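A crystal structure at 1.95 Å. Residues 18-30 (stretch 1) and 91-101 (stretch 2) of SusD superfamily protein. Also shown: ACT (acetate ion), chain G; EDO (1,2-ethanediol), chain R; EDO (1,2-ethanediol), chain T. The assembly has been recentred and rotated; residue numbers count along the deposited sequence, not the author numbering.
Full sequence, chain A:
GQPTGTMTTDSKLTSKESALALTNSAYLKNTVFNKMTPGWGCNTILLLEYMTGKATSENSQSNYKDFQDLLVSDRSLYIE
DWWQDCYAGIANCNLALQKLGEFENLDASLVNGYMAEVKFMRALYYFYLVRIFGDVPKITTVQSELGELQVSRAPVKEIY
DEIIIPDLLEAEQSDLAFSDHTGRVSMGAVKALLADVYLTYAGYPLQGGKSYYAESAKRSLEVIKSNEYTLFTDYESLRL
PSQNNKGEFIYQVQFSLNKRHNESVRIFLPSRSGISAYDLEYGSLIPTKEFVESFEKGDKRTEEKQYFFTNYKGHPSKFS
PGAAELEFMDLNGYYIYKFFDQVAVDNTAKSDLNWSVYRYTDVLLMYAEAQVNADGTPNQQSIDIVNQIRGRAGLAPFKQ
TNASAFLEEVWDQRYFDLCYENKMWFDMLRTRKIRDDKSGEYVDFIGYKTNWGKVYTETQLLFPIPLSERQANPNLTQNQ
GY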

# COMPACT_ATOMS: atom_id res chain seq x y z
N SER A 18 14.18 -25.75 -10.31
CA SER A 18 13.99 -24.89 -11.50
C SER A 18 12.62 -24.18 -11.44
O SER A 18 12.54 -22.97 -11.62
N ALA A 19 11.57 -24.95 -11.15
CA ALA A 19 10.21 -24.44 -10.96
C ALA A 19 10.13 -23.44 -9.80
O ALA A 19 9.50 -22.42 -9.92
N LEU A 20 10.79 -23.73 -8.68
CA LEU A 20 10.81 -22.80 -7.54
C LEU A 20 11.49 -21.46 -7.90
O LEU A 20 10.99 -20.36 -7.52
N ALA A 21 12.61 -21.55 -8.63
CA ALA A 21 13.33 -20.36 -9.08
C ALA A 21 12.46 -19.50 -10.02
O ALA A 21 12.39 -18.28 -9.86
N LEU A 22 11.78 -20.13 -10.96
CA LEU A 22 10.83 -19.41 -11.84
C LEU A 22 9.75 -18.72 -11.01
O LEU A 22 9.46 -17.55 -11.22
N THR A 23 9.19 -19.46 -10.04
CA THR A 23 8.13 -18.93 -9.15
C THR A 23 8.65 -17.77 -8.33
O THR A 23 8.00 -16.71 -8.27
N ASN A 24 9.84 -17.95 -7.76
CA ASN A 24 10.48 -16.89 -6.97
C ASN A 24 10.79 -15.62 -7.78
O ASN A 24 10.75 -14.52 -7.25
N SER A 25 11.03 -15.78 -9.08
CA SER A 25 11.36 -14.63 -9.95
C SER A 25 10.21 -13.61 -9.95
O SER A 25 10.43 -12.41 -10.10
N ALA A 26 8.99 -14.10 -9.71
CA ALA A 26 7.78 -13.24 -9.67
C ALA A 26 7.76 -12.30 -8.48
O ALA A 26 7.18 -11.19 -8.56
N TYR A 27 8.44 -12.70 -7.41
CA TYR A 27 8.55 -11.90 -6.18
C TYR A 27 9.60 -10.78 -6.26
O TYR A 27 9.55 -9.86 -5.45
N LEU A 28 10.53 -10.89 -7.19
CA LEU A 28 11.72 -10.03 -7.20
C LEU A 28 11.37 -8.56 -7.25
O LEU A 28 11.93 -7.75 -6.50
N LYS A 29 10.42 -8.21 -8.11
CA LYS A 29 10.06 -6.81 -8.29
C LYS A 29 9.03 -6.32 -7.27
O LYS A 29 8.54 -5.19 -7.37
N ASN A 30 8.73 -7.12 -6.24
CA ASN A 30 8.07 -6.62 -5.03
C ASN A 30 8.82 -5.48 -4.29
O ASN A 30 8.26 -4.82 -3.41
N ALA A 91 6.87 -8.92 -16.71
CA ALA A 91 7.72 -9.70 -17.67
C ALA A 91 8.23 -10.96 -16.99
O ALA A 91 8.23 -12.04 -17.61
N ASN A 92 8.64 -10.85 -15.73
CA ASN A 92 9.04 -12.04 -14.95
C ASN A 92 7.90 -13.03 -14.84
O ASN A 92 8.11 -14.21 -15.03
N CYS A 93 6.70 -12.53 -14.54
CA CYS A 93 5.53 -13.39 -14.42
C CYS A 93 5.15 -14.08 -15.72
O CYS A 93 4.78 -15.28 -15.69
N ASN A 94 5.16 -13.34 -16.83
CA ASN A 94 4.78 -13.92 -18.12
C ASN A 94 5.71 -15.05 -18.51
O ASN A 94 5.27 -16.09 -18.97
N LEU A 95 7.00 -14.85 -18.29
CA LEU A 95 7.99 -15.87 -18.62
C LEU A 95 7.90 -17.07 -17.67
O LEU A 95 7.98 -18.24 -18.10
N ALA A 96 7.73 -16.79 -16.38
CA ALA A 96 7.50 -17.81 -15.36
C ALA A 96 6.30 -18.71 -15.70
O ALA A 96 6.40 -19.95 -15.64
N LEU A 97 5.17 -18.10 -16.09
CA LEU A 97 3.98 -18.86 -16.44
C LEU A 97 4.18 -19.69 -17.70
O LEU A 97 3.68 -20.81 -17.78
N GLN A 98 4.91 -19.16 -18.68
CA GLN A 98 5.19 -19.92 -19.92
C GLN A 98 6.04 -21.14 -19.58
O GLN A 98 5.70 -22.25 -19.96
N LYS A 99 7.11 -20.93 -18.80
CA LYS A 99 8.00 -22.04 -18.46
C LYS A 99 7.37 -23.06 -17.50
O LYS A 99 7.52 -24.29 -17.69
N LEU A 100 6.63 -22.59 -16.50
CA LEU A 100 5.91 -23.50 -15.58
C LEU A 100 4.95 -24.46 -16.30
O LEU A 100 4.79 -25.62 -15.88
N GLY A 101 4.32 -23.99 -17.38
CA GLY A 101 3.42 -24.81 -18.19
C GLY A 101 4.10 -25.88 -19.01
O GLY A 101 3.43 -26.77 -19.51

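No direct hydrogen bond joins these two stretches; the polar links between them run through three ordered waters, all of which meet Asn 92. The helices of residues 18-25 and 91-100 run nearly antiparallel, at 155° between their N-to-C directions, with axes approaching to 8.7 Å. The backbones come closest at two points: CA of Leu 22 lies 5.1 Å from CA of Ala 96, and CA of Ala 26 lies 5.3 Å from CA of Cys 93. At the first of these points the methyl of Ala 96 reaches the opposing backbone, its CB 3.5 Å from O of Leu 22.

Leu 22 points toward the second helix and gives the largest covered area of any residue here. Its m,t rotamer (chi1 -74°, chi2 162°) sets CD1 of Leu 22 3.6 Å from CB of Lys 99 and 4.2 Å from CD2 of Leu 100. Lys 99 starts out toward stretch 1, but with chi1 and chi2 both m its end leads away, so that its CB, rather than its amine, meets the leucine. Leu 100 behaves in the reverse manner: its CA-to-CB bond points sideways, yet its m,t rotamer brings the end of the side chain nearer. There CD2 of Leu 100 packs 3.8 Å from CB of Ala 19, and its CD1 lies 3.8 Å from OG1 of Thr 23. That hydroxyl is already engaged within its own helix: Thr 23, in the m rotamer, donates from OG1 to O of Ala 19 at 2.8 Å; the approach of CD1 of Leu 100 to this oxygen is van der Waals contact only.

Further along, Ala 26 and Cys 93 form a small buried apolar pair, CB of Ala 26 to SG of Cys 93 at 3.9 Å, with the cysteine in the m rotamer. Ser 25 points toward the second helix. Its p rotamer (chi1 76°) turns OG of Ser 25 back to donate to O of Leu 22 at 2.5 Å, while the same OG accepts from water 2 at 2.7 Å. Water 2 donates also to O of Asn 92, 2.8 Å from the water oxygen, and so links the serine to the opposing backbone.

The CA-to-CB bond of Asn 92 points toward stretch 1, with chi1 at -72° (m). ND2 of Asn 92 comes within 3.4 Å of O of Ser 25, but the angle is too poor for a hydrogen bond. Water 1 bridges the pair instead, accepting from ND2 of Asn 92 at 2.7 Å and donating to O of Ser 25 at 2.7 Å; it also accepts from N of Lys 29 at 3.0 Å. Water 3 accepts from the same ND2 of Asn 92 at 2.7 Å and from NZ of Lys 29 at 2.9 Å, while CG of Lys 29 passes 4.1 Å from ND2 of Asn 92.

The bound groups lie outside this seam: ND2 of Asn 24 donates to O of the acetate at 3.2 Å, and O1 of the chain R ethanediol donates to O of Asn 94 at 3.1 Å.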

# COMPACT_ATOMS: atom_id res chain seq x y z
CB SER A 18 14.16 -25.69 -12.77
OG SER A 18 13.94 -24.86 -13.89
CB ALA A 19 9.22 -25.63 -10.71
CB LEU A 20 11.47 -23.46 -6.32
CG LEU A 20 11.58 -22.68 -5.01
CD1 LEU A 20 10.23 -22.13 -4.55
CD2 LEU A 20 12.16 -23.59 -3.92
CB ALA A 21 14.69 -20.76 -9.75
CB LEU A 22 10.15 -20.37 -12.82
CG LEU A 22 10.99 -20.89 -13.97
CD1 LEU A 22 10.30 -22.14 -14.54
CD2 LEU A 22 11.21 -19.77 -15.04
CB THR A 23 7.59 -20.01 -8.25
OG1 THR A 23 7.16 -21.09 -9.10
CG2 THR A 23 6.42 -19.51 -7.36
CB ASN A 24 11.75 -17.42 -6.29
CG ASN A 24 11.46 -18.34 -5.08
OD1 ASN A 24 10.38 -18.30 -4.48
ND2 ASN A 24 12.45 -19.17 -4.71
CB SER A 25 11.73 -15.10 -11.40
OG SER A 25 10.56 -15.47 -12.16
CB ALA A 26 6.49 -14.11 -9.70
CB TYR A 27 8.90 -12.78 -4.97
CG TYR A 27 7.86 -13.83 -4.53
CD1 TYR A 27 7.57 -14.97 -5.29
CD2 TYR A 27 7.19 -13.68 -3.33
CE1 TYR A 27 6.62 -15.92 -4.84
CE2 TYR A 27 6.26 -14.61 -2.88
CZ TYR A 27 5.98 -15.73 -3.61
OH TYR A 27 5.04 -16.60 -3.06
CB LEU A 28 12.65 -10.37 -8.37
CG LEU A 28 13.33 -11.73 -8.30
CD1 LEU A 28 14.15 -11.95 -9.60
CD2 LEU A 28 14.16 -11.85 -7.03
CB LYS A 29 9.70 -6.52 -9.76
CG LYS A 29 10.94 -6.48 -10.69
CD LYS A 29 11.75 -5.21 -10.41
CE LYS A 29 12.90 -5.02 -11.34
NZ LYS A 29 13.84 -6.06 -11.16
CB ASN A 30 7.79 -7.76 -4.02
CG ASN A 30 6.66 -8.69 -4.43
OD1 ASN A 30 6.29 -8.82 -5.63
ND2 ASN A 30 6.13 -9.40 -3.45
CB ALA A 91 8.90 -8.88 -18.26
CB ASN A 92 9.55 -11.70 -13.52
CG ASN A 92 10.92 -11.03 -13.51
OD1 ASN A 92 11.78 -11.34 -14.33
ND2 ASN A 92 11.13 -10.12 -12.57
CB CYS A 93 4.31 -12.63 -13.91
SG CYS A 93 4.44 -11.90 -12.25
CB ASN A 94 4.70 -12.86 -19.23
CG ASN A 94 3.56 -11.85 -19.00
OD1 ASN A 94 2.60 -12.17 -18.31
ND2 ASN A 94 3.68 -10.63 -19.54
CB LEU A 95 9.40 -15.22 -18.59
CG LEU A 95 10.63 -16.03 -18.99
CD1 LEU A 95 10.39 -16.79 -20.30
CD2 LEU A 95 11.85 -15.10 -19.10
CB ALA A 96 7.30 -17.12 -13.96
CB LEU A 97 2.74 -17.97 -16.55
CG LEU A 97 2.20 -17.38 -15.24
CD1 LEU A 97 1.17 -16.23 -15.46
CD2 LEU A 97 1.67 -18.48 -14.35
CB GLN A 98 5.91 -19.09 -20.95
CG GLN A 98 6.17 -19.83 -22.27
CD GLN A 98 7.20 -19.16 -23.16
OE1 GLN A 98 8.37 -19.03 -22.79
NE2 GLN A 98 6.78 -18.79 -24.36
CB LYS A 99 9.37 -21.55 -17.97
CG LYS A 99 10.19 -20.72 -19.02
CD LYS A 99 10.57 -21.57 -20.22
CE LYS A 99 11.63 -20.92 -21.14
NZ LYS A 99 11.43 -21.47 -22.52
CB LEU A 100 5.19 -22.75 -14.46
CG LEU A 100 6.16 -22.17 -13.40
CD1 LEU A 100 5.46 -21.10 -12.54
CD2 LEU A 100 6.77 -23.28 -12.52
C ACT G . 15.79 -19.05 -5.62
O ACT G . 15.20 -20.09 -6.02
OXT ACT G . 15.40 -17.95 -6.11
CH3 ACT G . 16.86 -19.11 -4.56
C1 EDO R . 2.22 -16.22 -20.03
O1 EDO R . 3.10 -16.46 -21.12
C2 EDO R . 0.78 -16.43 -20.49
O2 EDO R . -0.11 -15.61 -19.72
C1 EDO T . 11.05 -15.26 -1.31
O1 EDO T . 10.84 -15.37 -2.71
C2 EDO T . 9.96 -14.42 -0.64
O2 EDO T . 9.30 -15.24 0.31
O HOH W 1 9.52 -9.86 -10.40
O HOH W 2 10.75 -15.19 -14.84
O HOH W 3 13.37 -8.73 -12.27